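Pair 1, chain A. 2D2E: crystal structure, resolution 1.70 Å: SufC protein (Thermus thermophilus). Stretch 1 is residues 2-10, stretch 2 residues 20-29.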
# COMPACT_ATOMS: atom_id res chain seq x y z
N SER A 2 -9.35 10.28 11.31
CA SER A 2 -8.00 10.26 11.95
C SER A 2 -7.33 8.90 11.86
O SER A 2 -6.23 8.72 12.39
CB SER A 2 -8.14 10.66 13.41
OG SER A 2 -9.03 9.77 14.08
N GLN A 3 -7.98 7.92 11.22
CA GLN A 3 -7.35 6.60 11.11
C GLN A 3 -8.04 5.76 10.05
O GLN A 3 -9.17 6.04 9.65
CB GLN A 3 -7.43 5.87 12.47
CG GLN A 3 -8.86 5.57 12.92
CD GLN A 3 -8.96 5.06 14.37
OE1 GLN A 3 -9.91 4.36 14.72
NE2 GLN A 3 -7.99 5.41 15.19
N LEU A 4 -7.31 4.73 9.61
CA LEU A 4 -7.81 3.75 8.68
C LEU A 4 -8.08 2.52 9.55
O LEU A 4 -7.15 2.03 10.21
CB LEU A 4 -6.83 3.39 7.57
CG LEU A 4 -7.25 2.26 6.63
CD1 LEU A 4 -8.51 2.66 5.88
CD2 LEU A 4 -6.14 1.93 5.66
N GLU A 5 -9.30 2.03 9.61
CA GLU A 5 -9.58 0.93 10.50
C GLU A 5 -10.31 -0.22 9.83
O GLU A 5 -11.28 -0.02 9.12
CB GLU A 5 -10.41 1.42 11.71
CG GLU A 5 -11.05 0.28 12.50
CD GLU A 5 -11.75 0.71 13.80
OE1 GLU A 5 -12.37 1.80 13.81
OE2 GLU A 5 -11.67 -0.05 14.79
N ILE A 6 -9.83 -1.43 10.03
CA ILE A 6 -10.45 -2.65 9.60
C ILE A 6 -11.09 -3.15 10.87
O ILE A 6 -10.40 -3.37 11.87
CB ILE A 6 -9.46 -3.66 9.02
CG1 ILE A 6 -8.77 -3.07 7.79
CG2 ILE A 6 -10.15 -4.96 8.65
CD1 ILE A 6 -7.46 -2.37 8.08
N ARG A 7 -12.42 -3.33 10.86
CA ARG A 7 -13.14 -3.74 12.06
C ARG A 7 -13.96 -5.02 11.90
O ARG A 7 -14.89 -5.09 11.10
CB ARG A 7 -14.06 -2.61 12.50
CG ARG A 7 -14.94 -2.95 13.71
CD ARG A 7 -14.12 -2.86 14.98
NE ARG A 7 -14.95 -3.03 16.17
CZ ARG A 7 -14.98 -4.14 16.91
NH1 ARG A 7 -14.22 -5.19 16.58
NH2 ARG A 7 -15.77 -4.21 17.98
N ASP A 8 -13.60 -6.03 12.70
CA ASP A 8 -14.30 -7.33 12.72
C ASP A 8 -14.59 -7.83 11.31
O ASP A 8 -15.74 -8.18 11.00
CB ASP A 8 -15.58 -7.20 13.53
CG ASP A 8 -16.32 -8.49 13.74
OD1 ASP A 8 -15.68 -9.52 14.03
OD2 ASP A 8 -17.57 -8.49 13.62
N LEU A 9 -13.56 -7.86 10.47
CA LEU A 9 -13.75 -8.26 9.09
C LEU A 9 -13.69 -9.75 8.83
O LEU A 9 -12.72 -10.41 9.18
CB LEU A 9 -12.70 -7.55 8.21
CG LEU A 9 -12.88 -7.73 6.71
CD1 LEU A 9 -14.16 -7.01 6.26
CD2 LEU A 9 -11.68 -7.14 5.98
N TRP A 10 -14.75 -10.27 8.22
CA TRP A 10 -14.83 -11.68 7.85
C TRP A 10 -15.05 -11.72 6.36
O TRP A 10 -15.91 -11.01 5.83
CB TRP A 10 -16.00 -12.37 8.57
CG TRP A 10 -15.82 -12.42 10.04
CD1 TRP A 10 -16.00 -11.40 10.93
CD2 TRP A 10 -15.39 -13.55 10.81
NE1 TRP A 10 -15.68 -11.81 12.19
CE2 TRP A 10 -15.30 -13.12 12.15
CE3 TRP A 10 -15.05 -14.88 10.49
CZ2 TRP A 10 -14.90 -13.98 13.18
CZ3 TRP A 10 -14.65 -15.72 11.51
CH2 TRP A 10 -14.57 -15.27 12.84
N LYS A 20 -10.81 -14.11 9.20
CA LYS A 20 -11.60 -14.51 10.35
C LYS A 20 -11.62 -13.53 11.49
O LYS A 20 -11.19 -13.85 12.60
CB LYS A 20 -11.09 -15.89 10.81
CG LYS A 20 -11.26 -16.98 9.75
CD LYS A 20 -10.52 -18.27 10.11
CE LYS A 20 -10.75 -19.33 9.04
NZ LYS A 20 -9.87 -20.52 9.25
N GLY A 21 -12.13 -12.33 11.22
CA GLY A 21 -12.25 -11.31 12.25
C GLY A 21 -11.01 -10.45 12.40
O GLY A 21 -10.37 -10.42 13.44
N VAL A 22 -10.68 -9.75 11.32
CA VAL A 22 -9.51 -8.88 11.26
C VAL A 22 -9.81 -7.55 11.95
O VAL A 22 -10.80 -6.91 11.65
CB VAL A 22 -9.12 -8.59 9.80
CG1 VAL A 22 -7.93 -7.60 9.77
CG2 VAL A 22 -8.71 -9.88 9.09
N ASN A 23 -8.96 -7.18 12.90
CA ASN A 23 -9.07 -5.89 13.58
C ASN A 23 -7.69 -5.27 13.44
O ASN A 23 -6.72 -5.80 13.95
CB ASN A 23 -9.43 -6.09 15.05
CG ASN A 23 -10.85 -6.57 15.21
OD1 ASN A 23 -11.78 -5.88 14.80
ND2 ASN A 23 -11.02 -7.76 15.78
N LEU A 24 -7.61 -4.14 12.73
CA LEU A 24 -6.33 -3.49 12.47
C LEU A 24 -6.57 -2.00 12.29
O LEU A 24 -7.31 -1.61 11.41
CB LEU A 24 -5.71 -4.09 11.19
CG LEU A 24 -4.20 -3.90 10.94
CD1 LEU A 24 -3.73 -4.89 9.89
CD2 LEU A 24 -3.91 -2.48 10.48
N VAL A 25 -5.93 -1.19 13.13
CA VAL A 25 -6.07 0.28 13.04
C VAL A 25 -4.75 0.96 12.72
O VAL A 25 -3.75 0.70 13.38
CB VAL A 25 -6.56 0.86 14.40
CG1 VAL A 25 -6.58 2.37 14.35
CG2 VAL A 25 -7.96 0.37 14.70
N VAL A 26 -4.74 1.82 11.70
CA VAL A 26 -3.52 2.59 11.37
C VAL A 26 -3.85 4.08 11.54
O VAL A 26 -4.58 4.66 10.72
CB VAL A 26 -3.05 2.37 9.93
CG1 VAL A 26 -1.74 3.16 9.69
CG2 VAL A 26 -2.79 0.89 9.67
N PRO A 27 -3.32 4.72 12.58
CA PRO A 27 -3.60 6.15 12.77
C PRO A 27 -2.95 6.98 11.67
O PRO A 27 -1.84 6.67 11.23
CB PRO A 27 -2.97 6.47 14.11
CG PRO A 27 -2.99 5.15 14.86
CD PRO A 27 -2.59 4.17 13.74
N LYS A 28 -3.64 8.02 11.21
CA LYS A 28 -3.06 8.91 10.21
C LYS A 28 -1.82 9.51 10.90
O LYS A 28 -1.87 9.92 12.07
CB LYS A 28 -4.07 10.01 9.84
CG LYS A 28 -3.65 10.83 8.61
CD LYS A 28 -4.65 11.94 8.31
CE LYS A 28 -6.00 11.37 7.91
NZ LYS A 28 -6.99 12.45 7.54
N GLY A 29 -0.70 9.51 10.19
CA GLY A 29 0.56 10.01 10.74
C GLY A 29 1.51 8.84 11.04
O GLY A 29 2.71 9.05 11.26
O HOH W 1 -4.18 10.36 13.60
O HOH W 2 -13.78 -9.08 15.83

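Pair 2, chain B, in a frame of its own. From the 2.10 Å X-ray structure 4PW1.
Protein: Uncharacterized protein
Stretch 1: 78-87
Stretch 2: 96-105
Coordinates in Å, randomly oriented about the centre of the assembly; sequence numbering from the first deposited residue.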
# COMPACT_ATOMS: atom_id res chain seq x y z
N GLN B 78 -18.44 5.47 -9.78
CA GLN B 78 -18.09 4.06 -9.86
C GLN B 78 -19.04 3.11 -9.08
O GLN B 78 -18.77 1.93 -9.01
CB GLN B 78 -16.66 3.88 -9.38
CG GLN B 78 -15.66 4.63 -10.25
CD GLN B 78 -14.24 4.50 -9.72
OE1 GLN B 78 -13.68 5.45 -9.16
NE2 GLN B 78 -13.68 3.31 -9.84
N ASP B 79 -20.14 3.62 -8.55
CA ASP B 79 -21.07 2.85 -7.70
C ASP B 79 -20.45 2.44 -6.36
O ASP B 79 -20.44 1.28 -5.96
CB ASP B 79 -21.70 1.66 -8.43
CG ASP B 79 -23.14 1.36 -7.95
OD1 ASP B 79 -23.78 2.14 -7.19
OD2 ASP B 79 -23.63 0.29 -8.37
N LEU B 80 -19.90 3.44 -5.68
CA LEU B 80 -19.28 3.26 -4.38
C LEU B 80 -19.86 4.34 -3.52
O LEU B 80 -20.16 5.43 -4.00
CB LEU B 80 -17.74 3.44 -4.49
CG LEU B 80 -17.05 2.46 -5.44
CD1 LEU B 80 -15.60 2.86 -5.68
CD2 LEU B 80 -17.11 1.06 -4.89
N ARG B 81 -19.97 4.04 -2.24
CA ARG B 81 -20.29 5.03 -1.24
C ARG B 81 -19.21 4.99 -0.15
O ARG B 81 -18.91 3.93 0.39
CB ARG B 81 -21.68 4.71 -0.68
CG ARG B 81 -22.75 5.04 -1.73
CD ARG B 81 -23.96 4.17 -1.61
NE ARG B 81 -25.03 4.61 -2.51
CZ ARG B 81 -25.17 4.23 -3.78
NH1 ARG B 81 -24.25 3.47 -4.39
NH2 ARG B 81 -26.18 4.71 -4.47
N PHE B 82 -18.63 6.15 0.16
CA PHE B 82 -17.59 6.26 1.13
C PHE B 82 -18.00 7.13 2.30
O PHE B 82 -18.49 8.24 2.11
CB PHE B 82 -16.36 6.94 0.52
CG PHE B 82 -15.71 6.20 -0.59
CD1 PHE B 82 -14.70 5.29 -0.34
CD2 PHE B 82 -16.04 6.46 -1.92
CE1 PHE B 82 -14.06 4.66 -1.38
CE2 PHE B 82 -15.37 5.85 -2.96
CZ PHE B 82 -14.40 4.93 -2.69
N LEU B 83 -17.69 6.65 3.50
CA LEU B 83 -17.69 7.48 4.72
C LEU B 83 -16.27 7.58 5.20
O LEU B 83 -15.70 6.59 5.69
CB LEU B 83 -18.54 6.79 5.76
CG LEU B 83 -18.65 7.54 7.07
CD1 LEU B 83 -19.51 8.77 6.88
CD2 LEU B 83 -19.27 6.62 8.11
N LYS B 84 -15.68 8.75 5.04
CA LYS B 84 -14.27 8.95 5.29
C LYS B 84 -14.04 9.74 6.57
O LYS B 84 -14.48 10.86 6.70
CB LYS B 84 -13.60 9.71 4.16
CG LYS B 84 -12.06 9.68 4.21
CD LYS B 84 -11.52 10.66 3.17
CE LYS B 84 -10.08 10.41 2.82
NZ LYS B 84 -9.23 10.58 4.00
N ASP B 85 -13.28 9.13 7.49
CA ASP B 85 -12.83 9.78 8.71
C ASP B 85 -13.94 10.51 9.46
O ASP B 85 -13.78 11.65 9.85
CB ASP B 85 -11.63 10.70 8.42
CG ASP B 85 -10.39 9.93 8.04
OD1 ASP B 85 -10.22 8.75 8.44
OD2 ASP B 85 -9.53 10.54 7.34
N MSE B 86 -15.05 9.82 9.73
CA MSE B 86 -16.04 10.37 10.63
C MSE B 86 -15.48 10.34 12.06
O MSE B 86 -15.09 9.28 12.57
CB MSE B 86 -17.37 9.60 10.55
CG MSE B 86 -18.38 10.18 11.49
SE MSE B 86 -20.06 9.18 11.34
CE MSE B 86 -19.61 7.44 12.01
N ALA B 87 -15.49 11.51 12.72
CA ALA B 87 -14.90 11.69 14.03
C ALA B 87 -15.95 11.49 15.09
O ALA B 87 -16.99 12.12 15.03
CB ALA B 87 -14.28 13.11 14.19
N TYR B 96 -12.42 8.47 18.16
CA TYR B 96 -12.35 7.50 17.08
C TYR B 96 -12.50 8.13 15.71
O TYR B 96 -13.11 9.17 15.57
CB TYR B 96 -13.47 6.49 17.23
CG TYR B 96 -13.32 5.63 18.42
CD1 TYR B 96 -13.84 6.03 19.64
CD2 TYR B 96 -12.67 4.41 18.34
CE1 TYR B 96 -13.72 5.24 20.75
CE2 TYR B 96 -12.52 3.61 19.47
CZ TYR B 96 -13.07 4.04 20.67
OH TYR B 96 -13.01 3.31 21.83
N LEU B 97 -11.89 7.51 14.72
CA LEU B 97 -12.24 7.75 13.32
C LEU B 97 -12.90 6.47 12.83
O LEU B 97 -12.38 5.37 13.03
CB LEU B 97 -11.00 8.07 12.48
CG LEU B 97 -10.33 9.41 12.73
CD1 LEU B 97 -9.08 9.60 11.87
CD2 LEU B 97 -11.32 10.57 12.52
N VAL B 98 -14.06 6.64 12.22
CA VAL B 98 -14.75 5.59 11.54
C VAL B 98 -14.66 5.80 10.03
O VAL B 98 -14.95 6.89 9.53
CB VAL B 98 -16.22 5.57 11.89
CG1 VAL B 98 -16.96 4.47 11.12
CG2 VAL B 98 -16.40 5.40 13.37
N ASN B 99 -14.29 4.74 9.33
CA ASN B 99 -14.27 4.71 7.88
C ASN B 99 -15.12 3.54 7.40
O ASN B 99 -15.06 2.44 7.97
CB ASN B 99 -12.85 4.57 7.36
CG ASN B 99 -12.11 5.87 7.42
OD1 ASN B 99 -12.23 6.70 6.53
ND2 ASN B 99 -11.47 6.13 8.55
N MSE B 100 -15.92 3.77 6.36
CA MSE B 100 -16.71 2.72 5.78
C MSE B 100 -16.87 2.90 4.32
O MSE B 100 -16.76 4.00 3.82
CB MSE B 100 -18.17 2.68 6.33
CG MSE B 100 -18.17 2.53 7.81
SE MSE B 100 -20.09 2.35 8.51
CE MSE B 100 -20.64 1.10 7.40
N ALA B 101 -17.15 1.81 3.64
CA ALA B 101 -17.47 1.89 2.22
C ALA B 101 -18.39 0.76 1.82
O ALA B 101 -18.26 -0.36 2.33
CB ALA B 101 -16.24 1.84 1.37
N LEU B 102 -19.24 1.07 0.86
CA LEU B 102 -20.09 0.09 0.21
C LEU B 102 -19.87 0.12 -1.28
O LEU B 102 -19.69 1.19 -1.88
CB LEU B 102 -21.57 0.39 0.50
CG LEU B 102 -21.97 0.14 1.96
CD1 LEU B 102 -21.77 1.38 2.79
CD2 LEU B 102 -23.42 -0.29 1.99
N ASP B 103 -19.89 -1.08 -1.86
CA ASP B 103 -19.85 -1.29 -3.29
C ASP B 103 -21.10 -2.10 -3.69
O ASP B 103 -21.94 -2.37 -2.85
CB ASP B 103 -18.51 -1.92 -3.68
CG ASP B 103 -18.35 -3.40 -3.28
OD1 ASP B 103 -19.28 -4.04 -2.77
OD2 ASP B 103 -17.23 -3.95 -3.49
N PRO B 104 -21.22 -2.50 -4.95
CA PRO B 104 -22.46 -3.23 -5.32
C PRO B 104 -22.68 -4.55 -4.59
O PRO B 104 -23.80 -5.01 -4.57
CB PRO B 104 -22.29 -3.48 -6.82
CG PRO B 104 -21.40 -2.34 -7.28
CD PRO B 104 -20.43 -2.14 -6.14
N ASN B 105 -21.66 -5.13 -3.96
CA ASN B 105 -21.85 -6.33 -3.16
C ASN B 105 -22.14 -6.06 -1.69
O ASN B 105 -22.33 -6.99 -0.93
CB ASN B 105 -20.65 -7.25 -3.27
CG ASN B 105 -20.60 -7.95 -4.61
OD1 ASN B 105 -21.53 -8.65 -4.98
ND2 ASN B 105 -19.53 -7.75 -5.34
O HOH W 3 -22.39 1.53 -3.37

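Pair 1 and pair 2 are both two-stranded antiparallel arrangements that share a beta bulge, between A:Ile6 and A:Leu9 and between B:Leu83 and B:Met86, and 14 central residues superpose with an RMSD of 0.8 Å. Pair 1 has a second bulge at A:Leu9 to A:Trp10, where A:Leu9 O accepts from both A:Gly21 N (2.9 Å) and A:Val22 N (3.0 Å). The strands run at 175° in pair 1 and 155° in pair 2, and they bury similar areas, 776 and 757 Å².

Before the shared bulge, the four bonds of A:Leu4/A:Val26 and A:Ile6/A:Leu24 recur at B:Arg81/B:Leu102 and B:Leu83/B:Met100, while pair 1 adds a bond from A:Lys28 N to A:Ser2 O (2.9 Å). A:Ile6 N donates to A:Leu24 O (2.9 Å) and A:Leu24 N to A:Ile6 O (3.0 Å); at the matched positions B:Leu83 N donates to B:Met100 O (2.8 Å) and B:Met100 N to B:Leu83 O (2.9 Å). The register then slips by one residue at A:Asp8 and B:Asp85, both with positive phi and psi. Each aspartate's backbone amide lacks a good angle to the facing carbonyl, and an asparagine side chain takes its place as acceptor: A:Asp8 N donates to A:Asn23 OD1 and B:Asp85 N to B:Asn99 OD1, both at 2.8 Å. The matched asparagines share the m rotamer, but the aspartates differ. In pair 2, chi1 is m and B:Asn99 ND2 donates directly to B:Asp85 OD1 (2.9 Å). In pair 1, chi1 is t; A:Asp8 OD1 accepts from A:Trp10 NE1 (2.9 Å), while a water links it to A:Asn23 ND2.

The face carrying A:Leu4, A:Ile6, A:Leu9, A:Val22, A:Leu24 and A:Val26 is buried throughout. At one closely matched site, A:Ile6 falls on B:Leu83. A:Ile6 sends CG2 to A:Val22 CG1 (3.6 Å) and CD1 to A:Leu24 CB (4.0 Å); B:Leu83 reaches the same two positions through CD2 to B:Val98 CG1 (4.4 Å) and CB to B:Met100 CB (4.2 Å). Next along, A:Leu9 packs CB against A:Val22 CB (4.1 Å), whereas the longer selenomethionine B:Met86 brings CE to B:Val98 CB (3.9 Å). A:Val26 and B:Leu102 also coincide, but opposite them A:Leu4 is matched by B:Arg81, whose end leads away and forms a salt bridge from NH1 to B:Asp79 OD1 (3.1 Å).

The other face diverges more. A:Glu5 OE2 lies 3.7 Å from A:Val25 CG2; the corresponding pair is wholly apolar, with B:Phe82 CD1 4.1 Å from B:Ala101 CB. Beyond the bulge, A:Trp10 covers A:Gly21, whose CA sits 3.7 Å from the centroid of the five-membered ring, over its face. An ideal CB there would come within 3.1 Å of A:Trp10 CZ2. Pair 2 reverses the sizes: B:Ala87 is small, and B:Leu97 supplies the bulk, with CD2 4.2 Å from B:Ala87 CB.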